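Putative nucleoprotein (Infectious salmon anemia virus, PDB 4EWC) encapsidates the negative-strand RNA genome of the virus, shielding it from nucleases and forming the ribonucleoprotein template for transcription and replication. Local coordinates at residues T435-M449 / V464-T478. Residues are numbered along the deposited sequence; the frame is centred on the assembly and turned at random.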
loop_
_atom_site.group_PDB
_atom_site.type_symbol
_atom_site.label_atom_id
_atom_site.label_comp_id
_atom_site.label_asym_id
_atom_site.label_seq_id
_atom_site.Cartn_x
_atom_site.Cartn_y
_atom_site.Cartn_z
ATOM N N THR A 435 10.505 -19.591 -10.837
ATOM C CA THR A 435 9.858 -19.533 -9.535
ATOM C C THR A 435 10.529 -18.523 -8.591
ATOM O O THR A 435 9.868 -17.684 -7.970
ATOM C CB THR A 435 9.782 -20.926 -8.883
ATOM O OG1 THR A 435 11.102 -21.466 -8.773
ATOM C CG2 THR A 435 8.931 -21.855 -9.744
ATOM N N PHE A 436 11.850 -18.614 -8.490
ATOM C CA PHE A 436 12.637 -17.639 -7.756
ATOM C C PHE A 436 13.028 -16.512 -8.710
ATOM O O PHE A 436 14.143 -16.501 -9.231
ATOM C CB PHE A 436 13.876 -18.326 -7.189
ATOM C CG PHE A 436 14.534 -17.567 -6.067
ATOM C CD1 PHE A 436 15.494 -16.581 -6.326
ATOM C CD2 PHE A 436 14.206 -17.840 -4.749
ATOM C CE1 PHE A 436 16.099 -15.877 -5.277
ATOM C CE2 PHE A 436 14.811 -17.127 -3.689
ATOM C CZ PHE A 436 15.751 -16.155 -3.957
ATOM N N THR A 437 12.107 -15.577 -8.941
ATOM C CA THR A 437 12.323 -14.488 -9.904
ATOM C C THR A 437 13.110 -13.335 -9.302
ATOM O O THR A 437 13.439 -13.344 -8.114
ATOM C CB THR A 437 10.996 -13.914 -10.439
ATOM O OG1 THR A 437 10.363 -13.137 -9.418
ATOM C CG2 THR A 437 10.058 -15.027 -10.871
HETATM N N MSE A 438 13.390 -12.330 -10.120
HETATM C CA MSE A 438 14.161 -11.194 -9.666
HETATM C C MSE A 438 13.409 -10.447 -8.577
HETATM O O MSE A 438 14.002 -10.012 -7.586
HETATM C CB MSE A 438 14.518 -10.271 -10.834
HETATM C CG MSE A 438 15.212 -8.982 -10.404
HETATM SE SE MSE A 438 17.002 -9.287 -9.626
HETATM C CE MSE A 438 17.958 -9.885 -11.199
ATOM N N SER A 439 12.103 -10.307 -8.750
ATOM C CA SER A 439 11.299 -9.594 -7.772
ATOM C C SER A 439 11.188 -10.383 -6.468
ATOM O O SER A 439 11.042 -9.802 -5.395
ATOM C CB SER A 439 9.918 -9.291 -8.334
ATOM O OG SER A 439 9.198 -10.483 -8.441
ATOM N N VAL A 440 11.248 -11.706 -6.558
ATOM C CA VAL A 440 11.345 -12.545 -5.361
ATOM C C VAL A 440 12.667 -12.296 -4.634
ATOM O O VAL A 440 12.690 -12.064 -3.424
ATOM C CB VAL A 440 11.258 -14.040 -5.704
ATOM C CG1 VAL A 440 11.511 -14.893 -4.456
ATOM C CG2 VAL A 440 9.902 -14.371 -6.286
ATOM N N ALA A 441 13.767 -12.327 -5.389
ATOM C CA ALA A 441 15.093 -12.109 -4.822
ATOM C C ALA A 441 15.172 -10.741 -4.162
ATOM O O ALA A 441 15.710 -10.616 -3.057
ATOM C CB ALA A 441 16.175 -12.271 -5.886
ATOM N N ARG A 442 14.627 -9.721 -4.826
ATOM C CA ARG A 442 14.603 -8.372 -4.254
ATOM C C ARG A 442 13.831 -8.306 -2.923
ATOM O O ARG A 442 14.230 -7.600 -1.992
ATOM C CB ARG A 442 14.067 -7.368 -5.272
ATOM C CG ARG A 442 14.990 -7.249 -6.473
ATOM C CD ARG A 442 14.459 -6.315 -7.541
ATOM N NE ARG A 442 14.694 -4.932 -7.182
ATOM C CZ ARG A 442 15.851 -4.302 -7.355
ATOM N NH1 ARG A 442 16.885 -4.938 -7.890
ATOM N NH2 ARG A 442 15.973 -3.031 -6.979
ATOM N N THR A 443 12.749 -9.073 -2.829
ATOM C CA THR A 443 11.990 -9.183 -1.586
ATOM C C THR A 443 12.823 -9.860 -0.485
ATOM O O THR A 443 12.713 -9.508 0.682
ATOM C CB THR A 443 10.637 -9.930 -1.794
ATOM O OG1 THR A 443 9.831 -9.241 -2.760
ATOM C CG2 THR A 443 9.856 -10.007 -0.510
ATOM N N CYS A 444 13.655 -10.821 -0.863
ATOM C CA CYS A 444 14.473 -11.556 0.092
ATOM C C CYS A 444 15.597 -10.696 0.667
ATOM O O CYS A 444 16.021 -10.868 1.816
ATOM C CB CYS A 444 15.060 -12.790 -0.583
ATOM S SG CYS A 444 13.859 -14.076 -0.737
ATOM N N VAL A 445 16.076 -9.785 -0.170
ATOM C CA VAL A 445 17.072 -8.823 0.192
ATOM C C VAL A 445 16.453 -7.800 1.145
ATOM O O VAL A 445 17.021 -7.509 2.199
ATOM C CB VAL A 445 17.624 -8.135 -1.087
ATOM C CG1 VAL A 445 18.345 -6.804 -0.771
ATOM C CG2 VAL A 445 18.545 -9.080 -1.828
ATOM N N ALA A 446 15.297 -7.260 0.755
ATOM C CA ALA A 446 14.587 -6.271 1.540
ATOM C C ALA A 446 14.360 -6.795 2.943
ATOM O O ALA A 446 14.691 -6.135 3.936
ATOM C CB ALA A 446 13.257 -5.940 0.896
ATOM N N VAL A 447 13.789 -7.993 3.013
ATOM C CA VAL A 447 13.491 -8.623 4.287
ATOM C C VAL A 447 14.750 -8.773 5.185
ATOM O O VAL A 447 14.697 -8.475 6.363
ATOM C CB VAL A 447 12.692 -9.932 4.080
ATOM C CG1 VAL A 447 12.886 -10.913 5.233
ATOM C CG2 VAL A 447 11.223 -9.606 3.878
ATOM N N SER A 448 15.880 -9.188 4.635
ATOM C CA SER A 448 17.090 -9.255 5.437
ATOM C C SER A 448 17.632 -7.874 5.864
ATOM O O SER A 448 18.123 -7.688 7.009
ATOM C CB SER A 448 18.158 -10.088 4.750
ATOM O OG SER A 448 17.770 -11.464 4.766
HETATM N N MSE A 449 17.518 -6.895 4.972
HETATM C CA MSE A 449 17.933 -5.541 5.327
HETATM C C MSE A 449 17.224 -4.992 6.570
HETATM O O MSE A 449 17.846 -4.337 7.402
HETATM C CB MSE A 449 17.831 -4.588 4.149
HETATM C CG MSE A 449 18.926 -4.830 3.125
HETATM SE SE MSE A 449 18.843 -3.488 1.705
HETATM C CE MSE A 449 19.951 -2.208 2.691
ATOM N N VAL A 464 13.654 -1.762 -1.121
ATOM C CA VAL A 464 14.279 -2.293 -2.319
ATOM C C VAL A 464 13.262 -2.237 -3.428
ATOM O O VAL A 464 12.449 -3.153 -3.552
ATOM C CB VAL A 464 14.709 -3.755 -2.156
ATOM C CG1 VAL A 464 15.349 -4.264 -3.438
ATOM C CG2 VAL A 464 15.670 -3.902 -0.995
ATOM N N PRO A 465 13.295 -1.163 -4.239
ATOM C CA PRO A 465 12.256 -0.957 -5.250
ATOM C C PRO A 465 12.126 -2.181 -6.128
ATOM O O PRO A 465 13.131 -2.859 -6.405
ATOM C CB PRO A 465 12.785 0.216 -6.071
ATOM C CG PRO A 465 13.685 0.927 -5.159
ATOM C CD PRO A 465 14.352 -0.147 -4.344
ATOM N N GLY A 466 10.901 -2.470 -6.551
ATOM C CA GLY A 466 10.692 -3.525 -7.520
ATOM C C GLY A 466 10.502 -4.877 -6.872
ATOM O O GLY A 466 10.233 -5.860 -7.556
ATOM N N SER A 467 10.647 -4.946 -5.556
ATOM C CA SER A 467 10.422 -6.209 -4.885
ATOM C C SER A 467 8.921 -6.523 -4.851
ATOM O O SER A 467 8.078 -5.622 -4.988
ATOM C CB SER A 467 11.010 -6.197 -3.473
ATOM O OG SER A 467 10.443 -5.153 -2.715
ATOM N N GLU A 468 8.614 -7.803 -4.671
ATOM C CA GLU A 468 7.251 -8.288 -4.622
ATOM C C GLU A 468 6.597 -8.028 -3.239
ATOM O O GLU A 468 7.144 -8.399 -2.203
ATOM C CB GLU A 468 7.251 -9.783 -4.981
ATOM C CG GLU A 468 5.912 -10.460 -4.880
ATOM C CD GLU A 468 4.928 -9.964 -5.922
ATOM O OE1 GLU A 468 5.157 -10.238 -7.134
ATOM O OE2 GLU A 468 3.924 -9.301 -5.524
ATOM N N ARG A 469 5.432 -7.388 -3.239
ATOM C CA ARG A 469 4.775 -6.956 -2.011
ATOM C C ARG A 469 3.814 -8.013 -1.427
ATOM O O ARG A 469 3.402 -7.939 -0.255
ATOM C CB ARG A 469 4.081 -5.613 -2.263
ATOM C CG ARG A 469 2.738 -5.408 -1.616
ATOM C CD ARG A 469 2.045 -4.147 -2.125
ATOM N NE ARG A 469 2.589 -2.908 -1.567
ATOM C CZ ARG A 469 1.998 -2.208 -0.600
ATOM N NH1 ARG A 469 0.851 -2.628 -0.080
ATOM N NH2 ARG A 469 2.549 -1.084 -0.160
ATOM N N TYR A 470 3.470 -9.018 -2.239
ATOM C CA TYR A 470 2.643 -10.135 -1.760
ATOM C C TYR A 470 3.342 -11.493 -1.823
ATOM O O TYR A 470 3.818 -11.919 -2.866
ATOM C CB TYR A 470 1.291 -10.204 -2.477
ATOM C CG TYR A 470 0.503 -8.922 -2.429
ATOM C CD1 TYR A 470 -0.241 -8.588 -1.316
ATOM C CD2 TYR A 470 0.505 -8.045 -3.509
ATOM C CE1 TYR A 470 -0.963 -7.416 -1.271
ATOM C CE2 TYR A 470 -0.215 -6.879 -3.473
ATOM C CZ TYR A 470 -0.948 -6.569 -2.343
ATOM O OH TYR A 470 -1.661 -5.405 -2.297
ATOM N N ARG A 471 3.382 -12.142 -0.669
ATOM C CA ARG A 471 3.837 -13.510 -0.498
ATOM C C ARG A 471 3.038 -14.449 -1.419
ATOM O O ARG A 471 3.573 -15.414 -1.954
ATOM C CB ARG A 471 3.647 -13.918 0.975
ATOM C CG ARG A 471 3.749 -15.415 1.275
ATOM C CD ARG A 471 5.136 -15.957 0.974
ATOM N NE ARG A 471 5.266 -17.401 1.200
ATOM C CZ ARG A 471 5.269 -18.320 0.230
ATOM N NH1 ARG A 471 5.134 -17.961 -1.041
ATOM N NH2 ARG A 471 5.405 -19.605 0.530
ATOM N N SER A 472 1.763 -14.139 -1.618
ATOM C CA SER A 472 0.906 -14.950 -2.465
ATOM C C SER A 472 1.382 -15.038 -3.926
ATOM O O SER A 472 1.280 -16.098 -4.552
ATOM C CB SER A 472 -0.554 -14.480 -2.372
ATOM O OG SER A 472 -0.656 -13.066 -2.427
ATOM N N ASN A 473 1.914 -13.931 -4.442
ATOM C CA ASN A 473 2.463 -13.866 -5.797
ATOM C C ASN A 473 3.816 -14.584 -5.946
ATOM O O ASN A 473 4.340 -14.733 -7.044
ATOM C CB ASN A 473 2.603 -12.407 -6.244
ATOM C CG ASN A 473 1.261 -11.731 -6.478
ATOM O OD1 ASN A 473 0.261 -12.407 -6.752
ATOM N ND2 ASN A 473 1.224 -10.396 -6.368
ATOM N N ILE A 474 4.367 -15.052 -4.838
ATOM C CA ILE A 474 5.655 -15.721 -4.854
ATOM C C ILE A 474 5.474 -17.207 -5.094
ATOM O O ILE A 474 4.808 -17.885 -4.315
ATOM C CB ILE A 474 6.417 -15.502 -3.511
ATOM C CG1 ILE A 474 6.916 -14.054 -3.425
ATOM C CG2 ILE A 474 7.557 -16.513 -3.362
ATOM C CD1 ILE A 474 7.546 -13.682 -2.108
ATOM N N LYS A 475 6.076 -17.716 -6.164
ATOM C CA LYS A 475 5.892 -19.131 -6.525
ATOM C C LYS A 475 6.949 -20.064 -5.908
ATOM O O LYS A 475 6.713 -21.250 -5.744
ATOM C CB LYS A 475 5.800 -19.306 -8.052
ATOM C CG LYS A 475 4.768 -18.401 -8.743
ATOM C CD LYS A 475 3.471 -18.331 -7.928
ATOM C CE LYS A 475 2.403 -17.457 -8.595
ATOM N NZ LYS A 475 1.148 -17.420 -7.767
ATOM N N ALA A 476 8.110 -19.522 -5.553
ATOM C CA ALA A 476 9.159 -20.332 -4.936
ATOM C C ALA A 476 8.744 -20.801 -3.544
ATOM O O ALA A 476 7.875 -20.205 -2.913
ATOM C CB ALA A 476 10.466 -19.552 -4.865
ATOM N N ASN A 477 9.379 -21.859 -3.051
ATOM C CA ASN A 477 9.119 -22.317 -1.689
ATOM C C ASN A 477 10.302 -22.187 -0.738
ATOM O O ASN A 477 10.244 -22.622 0.401
ATOM C CB ASN A 477 8.649 -23.756 -1.733
ATOM C CG ASN A 477 7.295 -23.876 -2.365
ATOM O OD1 ASN A 477 6.476 -22.952 -2.256
ATOM N ND2 ASN A 477 7.041 -24.998 -3.046
ATOM N N THR A 478 11.387 -21.601 -1.224
ATOM C CA THR A 478 12.617 -21.536 -0.454
ATOM C C THR A 478 13.678 -20.728 -1.181
ATOM O O THR A 478 13.642 -20.581 -2.412
ATOM C CB THR A 478 13.186 -22.942 -0.153
ATOM O OG1 THR A 478 14.343 -22.821 0.683
ATOM C CG2 THR A 478 13.526 -23.668 -1.426
HETATM O O HOH W 1 7.284 -16.423 -8.134
#
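The guanidinium of Arg442 has Val464 CG1 over one face and the carbonyl of Pro465 at its edge. NE and NH2 both close side-on on Pro465 O, at 2.7 Å and 2.9 Å. The oxygen lies close to the guanidinium plane, and NE meets it nearly along the C=O axis. A bend at chi3 (79°) turns the planar group back to this carbonyl, while NH1 bonds to Arg493 O. The Phe436 ring carries Val440 CG1 on one face; Ala476 CB meets it obliquely, 4.1 Å from CD2.

Pro465 and Gly466 are the inner residues of a type II turn, and the positive phi of Gly466 suits that place. Ser467 N closes the turn on Val464 O, and Ser467 OG adds a second bond to the same oxygen. One helical turn back from Arg442, Ser439 O takes Glu468 N at 3.2 Å, from above its carbonyl plane. Thr443 N reaches the same oxygen from the opposite face. Thr443 OG1 stands beside its own backbone N (chi1 -59°), 2.9 Å from Glu468 O.

Apolar contacts flank the polar ones: Val464 CG2 packs on Ala446 CB at 3.7 Å, near Val445 CG1 and Met449 SE, and Val440 CG2 meets Ile474 CG1 at 4.1 Å. Phe275 of helix 272-275 also touches Ile474 and Ala476. A water bridges Thr435 O and Lys475 N. Further along the loop, Tyr470 OH bonds to Val582 N of the second subunit.

The loop that leaves helix 457-463 folds back along helix 438-449, starting with a type II turn, within the C-terminal orthomyxovirus nucleoprotein region.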